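Type III CBASS phage resistance system CD-NTase-associated protein Cap8 (Pseudomonas aeruginosa, PDB 6P8P) probably acts as a HORMA-domain regulator of a bacterial cGAS-like enzyme in a type III CBASS system that defends the cell against phage. Local coordinates at residues A[48-53]-A[102-107]; A[19-24]-A[41-46]; A[25-30]-A[70-75]; A[3-8]-A[91-96]; A[112-117]-A[125-130]. The protein carries 2 engineered substitutions. All blocks are in the same frame, centred on the assembly; numbering follows the deposited sequence.

Contact 1: residues A[48-53]-A[102-107]. Engineered in segment 102-107: Met102 (natural residue Val). With CA (calcium ion), chain E.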
# COMPACT_ATOMS: atom_id res chain seq x y z
N ALA A 48 -2.92 -1.35 4.88
CA ALA A 48 -2.10 -0.59 5.82
C ALA A 48 -1.95 0.85 5.38
O ALA A 48 -1.93 1.76 6.22
CB ALA A 48 -0.74 -1.28 5.97
N SER A 49 -1.82 1.10 4.09
CA SER A 49 -1.74 2.49 3.63
C SER A 49 -2.96 3.28 4.05
O SER A 49 -2.84 4.42 4.51
CB SER A 49 -1.60 2.51 2.09
OG SER A 49 -1.59 3.84 1.56
N LEU A 50 -4.14 2.69 3.90
CA LEU A 50 -5.38 3.37 4.25
C LEU A 50 -5.49 3.58 5.75
O LEU A 50 -5.99 4.61 6.21
CB LEU A 50 -6.58 2.55 3.74
CG LEU A 50 -6.70 2.43 2.22
CD1 LEU A 50 -7.74 1.37 1.87
CD2 LEU A 50 -7.02 3.77 1.60
N ILE A 51 -5.08 2.58 6.54
CA ILE A 51 -5.06 2.74 7.99
C ILE A 51 -4.11 3.86 8.39
O ILE A 51 -4.43 4.67 9.27
CB ILE A 51 -4.69 1.41 8.66
CG1 ILE A 51 -5.82 0.41 8.44
CG2 ILE A 51 -4.38 1.61 10.12
CD1 ILE A 51 -5.42 -1.03 8.73
N ALA A 52 -2.94 3.92 7.77
CA ALA A 52 -2.00 4.98 8.09
C ALA A 52 -2.58 6.36 7.79
O ALA A 52 -2.20 7.35 8.42
CB ALA A 52 -0.68 4.77 7.32
N ASP A 53 -3.47 6.45 6.81
CA ASP A 53 -4.17 7.68 6.49
C ASP A 53 -5.43 7.88 7.33
O ASP A 53 -6.16 8.85 7.09
CB ASP A 53 -4.50 7.71 5.00
CG ASP A 53 -3.23 7.97 4.12
OD1 ASP A 53 -2.34 8.70 4.59
OD2 ASP A 53 -3.13 7.43 2.99
N MET A 102 -15.43 -7.54 1.37
CA MET A 102 -14.91 -6.53 2.28
C MET A 102 -14.85 -5.19 1.57
O MET A 102 -14.42 -5.11 0.42
CB MET A 102 -13.52 -6.89 2.81
CG MET A 102 -13.49 -7.97 3.83
SD MET A 102 -11.87 -8.11 4.55
CE MET A 102 -11.69 -6.50 5.33
N SER A 103 -15.28 -4.14 2.27
CA SER A 103 -15.31 -2.79 1.72
C SER A 103 -14.43 -1.91 2.59
O SER A 103 -14.74 -1.68 3.76
CB SER A 103 -16.73 -2.23 1.65
OG SER A 103 -16.65 -0.90 1.18
N LEU A 104 -13.34 -1.44 2.01
CA LEU A 104 -12.39 -0.60 2.70
C LEU A 104 -12.68 0.87 2.45
O LEU A 104 -12.81 1.28 1.28
CB LEU A 104 -10.98 -0.92 2.22
CG LEU A 104 -10.51 -2.37 2.21
CD1 LEU A 104 -9.05 -2.46 1.80
CD2 LEU A 104 -10.70 -3.03 3.57
N PRO A 105 -12.71 1.69 3.50
CA PRO A 105 -12.88 3.13 3.31
C PRO A 105 -11.61 3.74 2.74
O PRO A 105 -10.49 3.38 3.11
CB PRO A 105 -13.19 3.65 4.73
CG PRO A 105 -12.39 2.69 5.62
CD PRO A 105 -12.48 1.33 4.91
N CYS A 106 -11.81 4.71 1.86
CA CYS A 106 -10.71 5.33 1.17
C CYS A 106 -11.01 6.76 0.78
O CYS A 106 -12.10 7.03 0.27
CB CYS A 106 -10.39 4.50 -0.08
SG CYS A 106 -9.06 5.15 -1.14
N PRO A 107 -10.09 7.69 1.02
CA PRO A 107 -10.32 9.07 0.57
C PRO A 107 -10.56 9.09 -0.94
O PRO A 107 -9.87 8.41 -1.69
CB PRO A 107 -9.03 9.81 0.95
CG PRO A 107 -8.30 8.91 1.89
CD PRO A 107 -8.75 7.51 1.59
CA CA E . -0.90 8.28 2.68
O HOH W 1 -0.43 6.20 3.79
O HOH W 2 -2.33 10.09 1.79
O HOH W 3 -0.66 7.03 0.61
O HOH W 4 0.11 9.76 4.45
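Leu50 carries the tight half of this contact and pushes its two methyls against residues 104-107. Its CG lies beside the backbone N (chi1 -65°), which sends the branch from helix 48-52 toward the strand. Leu50 CD1 sits 4.0 Å from Leu104 CB, and the two leucine side chains cross at about a right angle. Leu50 CD1 is also 3.6 Å from Pro105 O. That carbonyl oxygen is buried here and has no polar partner in the model. Leu50 CD2 reaches further along, to Cys106 SG at 3.7 Å. Pro107 CD lies 4.1 Å from Leu50 CD2. The axes of segments 48-52 and 102-106 approach to 8.9 Å at an angle of 43°.

The other half is wet and ionic. Asp53, the first residue past the helix, grips a calcium ion with both carboxylate oxygens. Asp53 OD1 and OD2 each lie 2.4 Å from the calcium. Four waters also bind the metal, and one of them donates to Ser49 O at 3.1 Å. Gln110 NE2 holds Asp53 OD2 as a second-shell partner. Asp53 of the second subunit binds the same ion through its OD1, and Ser49 OG is hydrogen-bonded to Ser49 OG of that subunit. A HORMA-domain helix thus packs on the sheet through an apolar face, while its C-terminal end forms part of a hydrated calcium site bridging two subunits.

Contact 2: residues A[19-24]-A[41-46]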
# COMPACT_ATOMS: atom_id res chain seq x y z
N GLN A 19 0.51 -3.72 11.81
CA GLN A 19 0.08 -4.50 12.96
C GLN A 19 -1.42 -4.42 13.14
O GLN A 19 -2.05 -5.39 13.57
CB GLN A 19 0.79 -4.02 14.23
CG GLN A 19 2.28 -4.26 14.23
CD GLN A 19 2.97 -3.59 15.39
OE1 GLN A 19 2.62 -2.47 15.77
NE2 GLN A 19 3.98 -4.27 15.95
N THR A 20 -2.00 -3.26 12.84
CA THR A 20 -3.45 -3.08 12.92
C THR A 20 -4.15 -3.98 11.90
O THR A 20 -5.06 -4.72 12.24
CB THR A 20 -3.80 -1.62 12.65
OG1 THR A 20 -3.10 -0.74 13.56
CG2 THR A 20 -5.33 -1.41 12.79
N TRP A 21 -3.68 -3.97 10.65
CA TRP A 21 -4.30 -4.86 9.66
C TRP A 21 -4.17 -6.32 10.05
O TRP A 21 -5.13 -7.09 9.93
CB TRP A 21 -3.67 -4.64 8.30
CG TRP A 21 -4.26 -5.45 7.20
CD1 TRP A 21 -3.61 -6.37 6.45
CD2 TRP A 21 -5.62 -5.42 6.74
NE1 TRP A 21 -4.48 -6.90 5.50
CE2 TRP A 21 -5.72 -6.34 5.68
CE3 TRP A 21 -6.75 -4.68 7.11
CZ2 TRP A 21 -6.89 -6.53 4.97
CZ3 TRP A 21 -7.95 -4.89 6.42
CH2 TRP A 21 -8.00 -5.81 5.36
N ASP A 22 -2.99 -6.72 10.53
CA ASP A 22 -2.80 -8.10 10.95
C ASP A 22 -3.80 -8.48 12.05
O ASP A 22 -4.35 -9.58 12.05
CB ASP A 22 -1.37 -8.31 11.42
CG ASP A 22 -0.38 -8.49 10.29
OD1 ASP A 22 -0.79 -8.60 9.12
OD2 ASP A 22 0.85 -8.54 10.57
N ALA A 23 -4.08 -7.55 12.97
CA ALA A 23 -5.04 -7.86 14.04
C ALA A 23 -6.44 -8.02 13.46
O ALA A 23 -7.20 -8.89 13.92
CB ALA A 23 -5.03 -6.77 15.12
N ILE A 24 -6.77 -7.21 12.45
CA ILE A 24 -8.07 -7.29 11.77
C ILE A 24 -8.18 -8.58 10.98
O ILE A 24 -9.22 -9.25 11.00
CB ILE A 24 -8.28 -6.06 10.88
CG1 ILE A 24 -8.43 -4.81 11.76
CG2 ILE A 24 -9.48 -6.24 9.97
CD1 ILE A 24 -8.33 -3.48 11.03
N ARG A 41 -4.35 -11.02 3.38
CA ARG A 41 -2.93 -10.76 3.56
C ARG A 41 -2.32 -10.20 2.28
O ARG A 41 -1.41 -9.37 2.34
CB ARG A 41 -2.21 -12.04 4.01
CG ARG A 41 -2.53 -12.47 5.43
CD ARG A 41 -1.77 -13.75 5.81
NE ARG A 41 -1.98 -14.10 7.21
CZ ARG A 41 -1.67 -15.29 7.75
NH1 ARG A 41 -1.14 -16.25 7.00
NH2 ARG A 41 -1.89 -15.52 9.04
N ALA A 42 -2.86 -10.58 1.13
CA ALA A 42 -2.28 -10.09 -0.14
C ALA A 42 -2.47 -8.58 -0.33
O ALA A 42 -1.68 -7.94 -1.04
CB ALA A 42 -2.91 -10.85 -1.31
N VAL A 43 -3.51 -7.99 0.26
CA VAL A 43 -3.80 -6.57 0.11
C VAL A 43 -3.22 -5.76 1.26
O VAL A 43 -3.59 -4.60 1.45
CB VAL A 43 -5.30 -6.30 -0.04
CG1 VAL A 43 -5.88 -7.03 -1.22
CG2 VAL A 43 -6.03 -6.67 1.27
N THR A 44 -2.29 -6.34 2.03
CA THR A 44 -1.77 -5.67 3.22
C THR A 44 -1.18 -4.31 2.90
O THR A 44 -1.38 -3.34 3.65
CB THR A 44 -0.69 -6.55 3.89
OG1 THR A 44 -1.29 -7.70 4.46
CG2 THR A 44 0.06 -5.79 5.01
N GLY A 45 -0.45 -4.19 1.79
CA GLY A 45 0.14 -2.90 1.47
C GLY A 45 -0.92 -1.81 1.32
O GLY A 45 -0.80 -0.70 1.87
N VAL A 46 -1.98 -2.12 0.59
CA VAL A 46 -3.05 -1.15 0.38
C VAL A 46 -3.78 -0.89 1.70
O VAL A 46 -4.04 0.26 2.07
CB VAL A 46 -4.02 -1.65 -0.72
CG1 VAL A 46 -5.19 -0.71 -0.84
CG2 VAL A 46 -3.30 -1.81 -2.03
O HOH W 5 -1.98 -11.62 8.72
O HOH W 6 -0.04 -9.47 6.20
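Trp21 of helix 19-24 brings its indole up to Val43 and Thr44, where helix 35-42 gives way to helix 44-52. Its CB packs on Ile51 CD1. From there the side chain runs to a CG that is anti to the backbone N (chi1 -178°), and this points the ring toward residues 41-46. Trp21 CD1 comes first and lies 3.3 Å from Thr44 OG1, which sits at the ring edge near its plane. Trp21 NE1 is next and passes 3.7 Å from Thr44 CA. Its hydrogen bond goes to Leu40 O, just before Arg41. Trp21 CZ2 then meets Val43 CG2 at 3.8 Å, in an oblique approach.

Thr44 OG1 donates to Arg41 O at 2.7 Å, and the backbone N of Thr44 reaches that oxygen from the same face of its plane. A water donates to Thr44 OG1 and to Asp22 OD1. A second water links Asp22 OD1 to Arg41 NE. Val43 also touches Leu118 of helix 111-119, and Thr44 packs on Lys120 of the second subunit. The indole lies between the junction of helices 35-42 and 44-52 and Leu104 of strand 101-106, with Ala47 and Ile51 of helix 44-52 also touching Trp21.

Contact 3: residues A[25-30]-A[70-75]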
# COMPACT_ATOMS: atom_id res chain seq x y z
N VAL A 25 -7.12 -8.98 10.31
CA VAL A 25 -7.15 -10.24 9.57
C VAL A 25 -7.39 -11.40 10.53
O VAL A 25 -8.15 -12.33 10.23
CB VAL A 25 -5.84 -10.43 8.81
CG1 VAL A 25 -5.79 -11.83 8.18
CG2 VAL A 25 -5.68 -9.35 7.72
N GLU A 26 -6.74 -11.39 11.67
CA GLU A 26 -6.96 -12.47 12.64
C GLU A 26 -8.40 -12.48 13.14
O GLU A 26 -9.03 -13.54 13.26
CB GLU A 26 -5.97 -12.35 13.79
CG GLU A 26 -6.08 -13.50 14.80
CD GLU A 26 -5.76 -14.86 14.22
OE1 GLU A 26 -5.08 -14.93 13.18
OE2 GLU A 26 -6.20 -15.87 14.82
N LEU A 27 -8.96 -11.30 13.43
CA LEU A 27 -10.35 -11.22 13.84
C LEU A 27 -11.28 -11.86 12.82
O LEU A 27 -12.21 -12.61 13.17
CB LEU A 27 -10.74 -9.76 14.04
CG LEU A 27 -12.17 -9.55 14.55
CD1 LEU A 27 -12.22 -9.64 16.06
CD2 LEU A 27 -12.71 -8.21 14.05
N LEU A 28 -11.01 -11.62 11.54
CA LEU A 28 -11.93 -12.05 10.49
C LEU A 28 -11.71 -13.46 10.01
O LEU A 28 -12.64 -14.03 9.42
CB LEU A 28 -11.85 -11.10 9.31
CG LEU A 28 -12.34 -9.68 9.55
CD1 LEU A 28 -12.05 -8.77 8.35
CD2 LEU A 28 -13.83 -9.68 9.86
N THR A 29 -10.53 -14.05 10.23
CA THR A 29 -10.24 -15.37 9.70
C THR A 29 -10.09 -16.42 10.78
O THR A 29 -10.24 -17.60 10.47
CB THR A 29 -8.96 -15.37 8.85
OG1 THR A 29 -7.83 -14.99 9.65
CG2 THR A 29 -9.11 -14.43 7.66
N GLN A 30 -9.79 -16.02 12.01
CA GLN A 30 -9.94 -16.90 13.17
C GLN A 30 -9.07 -18.14 13.04
O GLN A 30 -9.49 -19.26 13.32
CB GLN A 30 -11.41 -17.28 13.39
CG GLN A 30 -12.32 -16.09 13.71
CD GLN A 30 -13.78 -16.43 13.74
OE1 GLN A 30 -14.23 -17.39 13.10
NE2 GLN A 30 -14.56 -15.63 14.48
N THR A 70 -19.95 -7.15 9.68
CA THR A 70 -19.03 -6.66 10.70
C THR A 70 -18.51 -5.30 10.25
O THR A 70 -17.95 -5.18 9.15
CB THR A 70 -17.85 -7.62 10.90
OG1 THR A 70 -18.33 -8.92 11.17
CG2 THR A 70 -16.95 -7.15 12.05
N ARG A 71 -18.66 -4.30 11.11
CA ARG A 71 -18.10 -2.97 10.90
C ARG A 71 -16.88 -2.81 11.80
O ARG A 71 -16.98 -2.99 13.02
CB ARG A 71 -19.14 -1.90 11.24
CG ARG A 71 -20.26 -1.81 10.24
CD ARG A 71 -21.36 -0.83 10.69
NE ARG A 71 -22.37 -0.67 9.65
CZ ARG A 71 -23.49 0.02 9.80
NH1 ARG A 71 -23.76 0.62 10.95
NH2 ARG A 71 -24.36 0.10 8.80
N ILE A 72 -15.73 -2.45 11.21
CA ILE A 72 -14.51 -2.32 12.00
C ILE A 72 -14.00 -0.90 11.90
O ILE A 72 -13.65 -0.44 10.80
CB ILE A 72 -13.42 -3.32 11.57
CG1 ILE A 72 -13.97 -4.73 11.59
CG2 ILE A 72 -12.22 -3.19 12.49
CD1 ILE A 72 -13.16 -5.75 10.88
N TYR A 73 -13.92 -0.22 13.03
CA TYR A 73 -13.33 1.09 13.14
C TYR A 73 -11.94 0.99 13.75
O TYR A 73 -11.59 0.02 14.41
CB TYR A 73 -14.17 2.00 14.02
CG TYR A 73 -15.51 2.37 13.42
CD1 TYR A 73 -16.63 1.59 13.65
CD2 TYR A 73 -15.64 3.50 12.62
CE1 TYR A 73 -17.87 1.95 13.09
CE2 TYR A 73 -16.84 3.86 12.08
CZ TYR A 73 -17.95 3.08 12.30
OH TYR A 73 -19.15 3.47 11.75
N CYS A 74 -11.14 2.01 13.51
CA CYS A 74 -9.82 2.12 14.13
C CYS A 74 -9.74 3.40 14.94
O CYS A 74 -10.27 4.42 14.53
CB CYS A 74 -8.70 2.16 13.07
SG CYS A 74 -8.46 0.56 12.25
N LEU A 75 -9.05 3.33 16.08
CA LEU A 75 -8.75 4.46 16.94
C LEU A 75 -7.31 4.90 16.73
O LEU A 75 -6.42 4.07 16.54
CB LEU A 75 -8.94 4.06 18.40
CG LEU A 75 -10.34 3.65 18.81
CD1 LEU A 75 -10.25 3.00 20.18
CD2 LEU A 75 -11.25 4.85 18.82
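The backbones of helix 25-29 and strand 70-75 stay well apart, with Leu27 CA 10.0 Å from Ile72 CA and Leu28 CA 8.9 Å from Thr70 CA, so side chains alone bridge the gap. Ile72 CD1 is the meeting point. Its CG1 stands beside the backbone N (chi1 -54°), and the chain carries on almost straight beyond it, putting CD1 out in front of the strand. Leu27 CD2 meets Ile72 CD1 at 4.0 Å, tip to tip. Leu28 arrives in the same manner from the next position on the helix. Leu28 CD1 and CD2 each lie 4.1 Å from Ile72 CD1, so the isoleucine methyl faces both arms of the fork.

This is the helix-on-sheet packing of the HORMA fold: helix 17-29 lies across one face of the mixed sheet, and strand 69-75 runs beside strand 4-10. Ile24, one turn earlier on the helix, also touches Ile72, and Phe9 of strand 4-10 flanks both Leu27 and Ile72.

The helix ends close by. Thr29 N bonds to Val25 O at 2.9 Å, and Gln30 N bonds to Glu26 O at the same length. Gln30 then leaves the helix with a positive phi of 60°. Its NE2 is hydrogen-bonded to Phe93 O, in the loop that follows helix 77-82.

Contact 4: residues A[3-8]-A[91-96]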
# COMPACT_ATOMS: atom_id res chain seq x y z
N THR A 3 -28.31 -8.82 10.87
CA THR A 3 -27.48 -8.59 12.05
C THR A 3 -26.19 -7.86 11.66
O THR A 3 -25.53 -8.22 10.68
CB THR A 3 -27.11 -9.90 12.76
OG1 THR A 3 -28.29 -10.52 13.27
CG2 THR A 3 -26.13 -9.65 13.90
N VAL A 4 -25.86 -6.83 12.43
CA VAL A 4 -24.64 -6.05 12.22
C VAL A 4 -23.97 -5.90 13.58
O VAL A 4 -24.63 -5.58 14.57
CB VAL A 4 -24.92 -4.66 11.60
CG1 VAL A 4 -23.60 -3.92 11.36
CG2 VAL A 4 -25.71 -4.80 10.32
N VAL A 5 -22.66 -6.15 13.63
CA VAL A 5 -21.89 -5.97 14.85
C VAL A 5 -20.71 -5.08 14.50
O VAL A 5 -20.32 -4.96 13.34
CB VAL A 5 -21.39 -7.30 15.45
CG1 VAL A 5 -22.55 -8.25 15.61
CG2 VAL A 5 -20.34 -7.90 14.58
N SER A 6 -20.15 -4.43 15.51
CA SER A 6 -19.03 -3.53 15.26
C SER A 6 -17.87 -3.85 16.18
O SER A 6 -18.04 -4.41 17.28
CB SER A 6 -19.45 -2.06 15.39
OG SER A 6 -19.29 -1.60 16.70
N ARG A 7 -16.68 -3.50 15.72
CA ARG A 7 -15.46 -3.65 16.49
C ARG A 7 -14.65 -2.39 16.28
O ARG A 7 -14.86 -1.65 15.31
CB ARG A 7 -14.72 -4.91 16.08
CG ARG A 7 -15.41 -6.24 16.45
CD ARG A 7 -15.43 -6.47 17.94
NE ARG A 7 -15.91 -7.79 18.33
CZ ARG A 7 -17.19 -8.10 18.51
NH1 ARG A 7 -18.14 -7.20 18.29
NH2 ARG A 7 -17.52 -9.33 18.88
N THR A 8 -13.76 -2.11 17.22
CA THR A 8 -12.94 -0.90 17.20
C THR A 8 -11.55 -1.29 17.67
O THR A 8 -11.36 -1.69 18.82
CB THR A 8 -13.53 0.21 18.07
OG1 THR A 8 -14.81 0.58 17.56
CG2 THR A 8 -12.62 1.40 18.05
N LEU A 91 -15.23 -12.51 17.47
CA LEU A 91 -16.55 -12.51 16.87
C LEU A 91 -17.20 -13.88 17.08
O LEU A 91 -16.55 -14.91 16.94
CB LEU A 91 -16.45 -12.21 15.37
CG LEU A 91 -16.06 -10.76 15.06
CD1 LEU A 91 -15.66 -10.63 13.59
CD2 LEU A 91 -17.17 -9.78 15.35
N GLY A 92 -18.50 -13.86 17.41
CA GLY A 92 -19.22 -15.08 17.69
C GLY A 92 -19.87 -15.73 16.48
O GLY A 92 -20.99 -16.25 16.58
N PHE A 93 -19.16 -15.73 15.34
CA PHE A 93 -19.61 -16.30 14.08
C PHE A 93 -18.41 -16.33 13.14
O PHE A 93 -17.38 -15.71 13.42
CB PHE A 93 -20.76 -15.50 13.46
CG PHE A 93 -20.44 -14.05 13.26
CD1 PHE A 93 -20.63 -13.13 14.26
CD2 PHE A 93 -19.94 -13.60 12.03
CE1 PHE A 93 -20.33 -11.79 14.08
CE2 PHE A 93 -19.64 -12.26 11.85
CZ PHE A 93 -19.83 -11.35 12.87
N GLU A 94 -18.55 -17.06 12.03
CA GLU A 94 -17.51 -17.12 11.00
C GLU A 94 -17.63 -15.88 10.10
O GLU A 94 -18.54 -15.82 9.26
CB GLU A 94 -17.62 -18.40 10.17
CG GLU A 94 -16.59 -18.50 9.04
CD GLU A 94 -16.70 -19.78 8.21
OE1 GLU A 94 -17.43 -20.70 8.63
OE2 GLU A 94 -16.03 -19.88 7.16
N PRO A 95 -16.76 -14.88 10.24
CA PRO A 95 -17.07 -13.56 9.69
C PRO A 95 -16.94 -13.46 8.17
O PRO A 95 -17.42 -12.47 7.58
CB PRO A 95 -16.06 -12.64 10.39
CG PRO A 95 -15.53 -13.41 11.54
CD PRO A 95 -15.57 -14.84 11.11
N LEU A 96 -16.28 -14.41 7.51
CA LEU A 96 -16.20 -14.41 6.05
C LEU A 96 -16.84 -15.66 5.45
O LEU A 96 -16.47 -16.12 4.38
CB LEU A 96 -14.75 -14.28 5.60
CG LEU A 96 -14.03 -13.00 6.05
CD1 LEU A 96 -12.60 -12.99 5.53
CD2 LEU A 96 -14.74 -11.74 5.60
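Leu91 opens residues 91-96 and touches Val5 and Arg7 through its CD2 methyl. Leu91 CD2 lies 3.8 Å from Val5 CG2, the two side chains crossing at a slant. The same Leu91 CD2 rests over one face of the Arg7 guanidinium, 3.5 Å above the plane and over its centre. Arg7 CZ is 3.6 Å from Leu91 CD2. The arginine bends at chi2 (-69°), which folds the chain and brings the flat group alongside the leucine.

Three bonds hold that flat group in place. Arg7 NH1 donates to Ser6 O at 3.0 Å, with an N-H...O angle of 161°. The oxygen lies in the guanidinium plane, but the donor stands above the plane of the carbonyl. NE bonds to Glu89 O and NH2 to Val90 O, both just before Leu91. Carbonyls of Ser6 on the strand and of Glu89 and Val90 in the loop together hold the guanidinium's rotation.

Strand 4-10 is an outermost strand of the sheet within this chain, and the long loop between helix 77-82 and strand 101-106 folds back against it here. Gly92 turns this loop at the surface. Phe93 follows, and its ring faces Leu91 CB, which sits 4.1 Å above the plane and toward the rim. Val5 CG2 comes to the ring edge, in plane, 3.9 Å from Phe93 CZ. Phe93 also touches Thr70 of the neighbouring strand, and Pro95 packs on Leu28 of helix 17-29.

Contact 5: residues A[112-117]-A[125-130]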
# COMPACT_ATOMS: atom_id res chain seq x y z
N GLY A 112 -8.62 5.98 -7.19
CA GLY A 112 -8.10 5.50 -8.46
C GLY A 112 -7.00 4.48 -8.27
O GLY A 112 -7.10 3.35 -8.76
N TRP A 113 -5.96 4.85 -7.54
CA TRP A 113 -4.85 3.91 -7.37
C TRP A 113 -5.24 2.77 -6.44
O TRP A 113 -4.86 1.62 -6.69
CB TRP A 113 -3.59 4.65 -6.89
CG TRP A 113 -3.37 4.86 -5.42
CD1 TRP A 113 -3.53 6.04 -4.72
CD2 TRP A 113 -2.86 3.90 -4.48
NE1 TRP A 113 -3.18 5.84 -3.40
CE2 TRP A 113 -2.78 4.54 -3.23
CE3 TRP A 113 -2.50 2.56 -4.57
CZ2 TRP A 113 -2.31 3.88 -2.09
CZ3 TRP A 113 -2.04 1.92 -3.45
CH2 TRP A 113 -1.97 2.58 -2.22
N VAL A 114 -6.04 3.05 -5.42
CA VAL A 114 -6.37 2.00 -4.45
C VAL A 114 -7.22 0.93 -5.10
O VAL A 114 -6.99 -0.26 -4.88
CB VAL A 114 -7.05 2.63 -3.23
CG1 VAL A 114 -7.68 1.54 -2.37
CG2 VAL A 114 -6.03 3.41 -2.45
N GLN A 115 -8.24 1.31 -5.87
CA GLN A 115 -9.11 0.29 -6.47
C GLN A 115 -8.33 -0.57 -7.46
O GLN A 115 -8.51 -1.79 -7.50
CB GLN A 115 -10.33 0.94 -7.12
CG GLN A 115 -11.24 1.62 -6.09
CD GLN A 115 -12.55 2.13 -6.66
OE1 GLN A 115 -13.62 2.02 -6.02
NE2 GLN A 115 -12.48 2.71 -7.84
N SER A 116 -7.42 0.05 -8.23
CA SER A 116 -6.58 -0.72 -9.13
C SER A 116 -5.66 -1.67 -8.38
O SER A 116 -5.46 -2.81 -8.79
CB SER A 116 -5.76 0.21 -10.03
OG SER A 116 -6.59 0.92 -10.91
N ALA A 117 -5.04 -1.20 -7.30
CA ALA A 117 -4.16 -2.03 -6.50
C ALA A 117 -4.90 -3.21 -5.90
O ALA A 117 -4.35 -4.32 -5.82
CB ALA A 117 -3.49 -1.20 -5.41
N ILE A 125 -12.49 -7.95 -2.20
CA ILE A 125 -12.05 -6.82 -1.38
C ILE A 125 -12.07 -5.60 -2.27
O ILE A 125 -11.32 -5.54 -3.26
CB ILE A 125 -10.66 -7.04 -0.78
CG1 ILE A 125 -10.63 -8.30 0.07
CG2 ILE A 125 -10.24 -5.78 0.04
CD1 ILE A 125 -9.21 -8.78 0.31
N ILE A 126 -12.88 -4.61 -1.92
CA ILE A 126 -13.03 -3.40 -2.71
C ILE A 126 -12.89 -2.20 -1.79
O ILE A 126 -12.86 -2.32 -0.56
CB ILE A 126 -14.37 -3.37 -3.46
CG1 ILE A 126 -15.54 -3.45 -2.47
CG2 ILE A 126 -14.45 -4.54 -4.43
CD1 ILE A 126 -16.91 -3.36 -3.13
N ALA A 127 -12.78 -1.02 -2.40
CA ALA A 127 -12.69 0.23 -1.68
C ALA A 127 -13.83 1.15 -2.07
O ALA A 127 -14.33 1.12 -3.20
CB ALA A 127 -11.35 0.91 -1.96
N ARG A 128 -14.22 1.98 -1.14
CA ARG A 128 -15.25 2.98 -1.37
C ARG A 128 -14.82 4.33 -0.84
O ARG A 128 -14.02 4.42 0.09
CB ARG A 128 -16.59 2.59 -0.70
CG ARG A 128 -16.50 2.68 0.79
CD ARG A 128 -17.78 2.18 1.48
NE ARG A 128 -17.80 2.61 2.89
CZ ARG A 128 -17.17 1.97 3.88
NH1 ARG A 128 -16.48 0.86 3.62
NH2 ARG A 128 -17.21 2.46 5.10
N ASP A 129 -15.37 5.40 -1.45
CA ASP A 129 -15.29 6.75 -0.92
C ASP A 129 -15.75 6.78 0.52
O ASP A 129 -16.87 6.39 0.83
CB ASP A 129 -16.16 7.65 -1.81
CG ASP A 129 -16.30 9.08 -1.29
OD1 ASP A 129 -15.78 9.42 -0.21
OD2 ASP A 129 -16.97 9.87 -1.98
N LEU A 130 -14.86 7.23 1.41
CA LEU A 130 -15.16 7.13 2.83
C LEU A 130 -16.25 8.10 3.28
O LEU A 130 -16.65 8.05 4.45
CB LEU A 130 -13.89 7.34 3.67
CG LEU A 130 -13.09 8.62 3.53
CD1 LEU A 130 -13.75 9.80 4.20
CD2 LEU A 130 -11.68 8.40 4.15
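Ala127 CB points at helix 111-119 from the middle of strand 125-129 and meets Val114 CG1 at 3.7 Å. That valine methyl is anti to the backbone N (chi1 167°), which directs it at the strand. Gln115 adds the aliphatic part of its side chain, with Gln115 CG 4.2 Å from Ala127 CB. Helix and strand come close: Gln115 CA and Ala127 CA are 6.0 Å apart. The small side chain of the alanine is consistent with this approach. Gln115 lies on the exposed side and slants past Ala127, while Val114 fills the buried side.

The next shell packs round Val114. Its other methyl, Val114 CG2, stands 3.5 Å above the Trp113 ring plane, over the ring centre. Trp113 NE1 is bonded to Gln110 OE1, which holds the indole in turn. Val46 of helix 44-52 and Cys106 of strand 101-106 also touch the valine.

The strand is positioned by its neighbour and by Arg128, whose side chain starts away from the helix. Arg128 NH1 bonds to Ser103 OG, NH2 to Pro60 O and NE to Gln132 O. Ile126 pairs through its backbone with Leu104 and with the engineered Met102.

Strand 101-106, helix 111-119 and strand 125-129 form a beta-alpha-beta unit, whose two parallel strands are adjacent in the sheet. The helix lies between this strand pair and the second subunit, where Trp113 packs on Ala52 and Ala117 on Leu18 of that chain.

Contact 4 starts at the N terminus and closes the longest loop, tying strand 4-10, outermost within this chain, to the segment after helix 77-82. Contacts 2 and 3 both fall within that loop. Contact 2 joins helix 17-29 to the helix 35-42 and 44-52 junction. Contact 3 begins before contact 2 closes, so these two cross, and it ties the end of helix 17-29 to strand 69-75. Contact 1 opens once contact 2 has closed. It crosses contacts 3 and 4 and brings helix 44-52 to strand 101-106. Contact 5 follows in series and closes a short loop to strand 125-129. Contacts 1, 2 and 5 also border the second subunit.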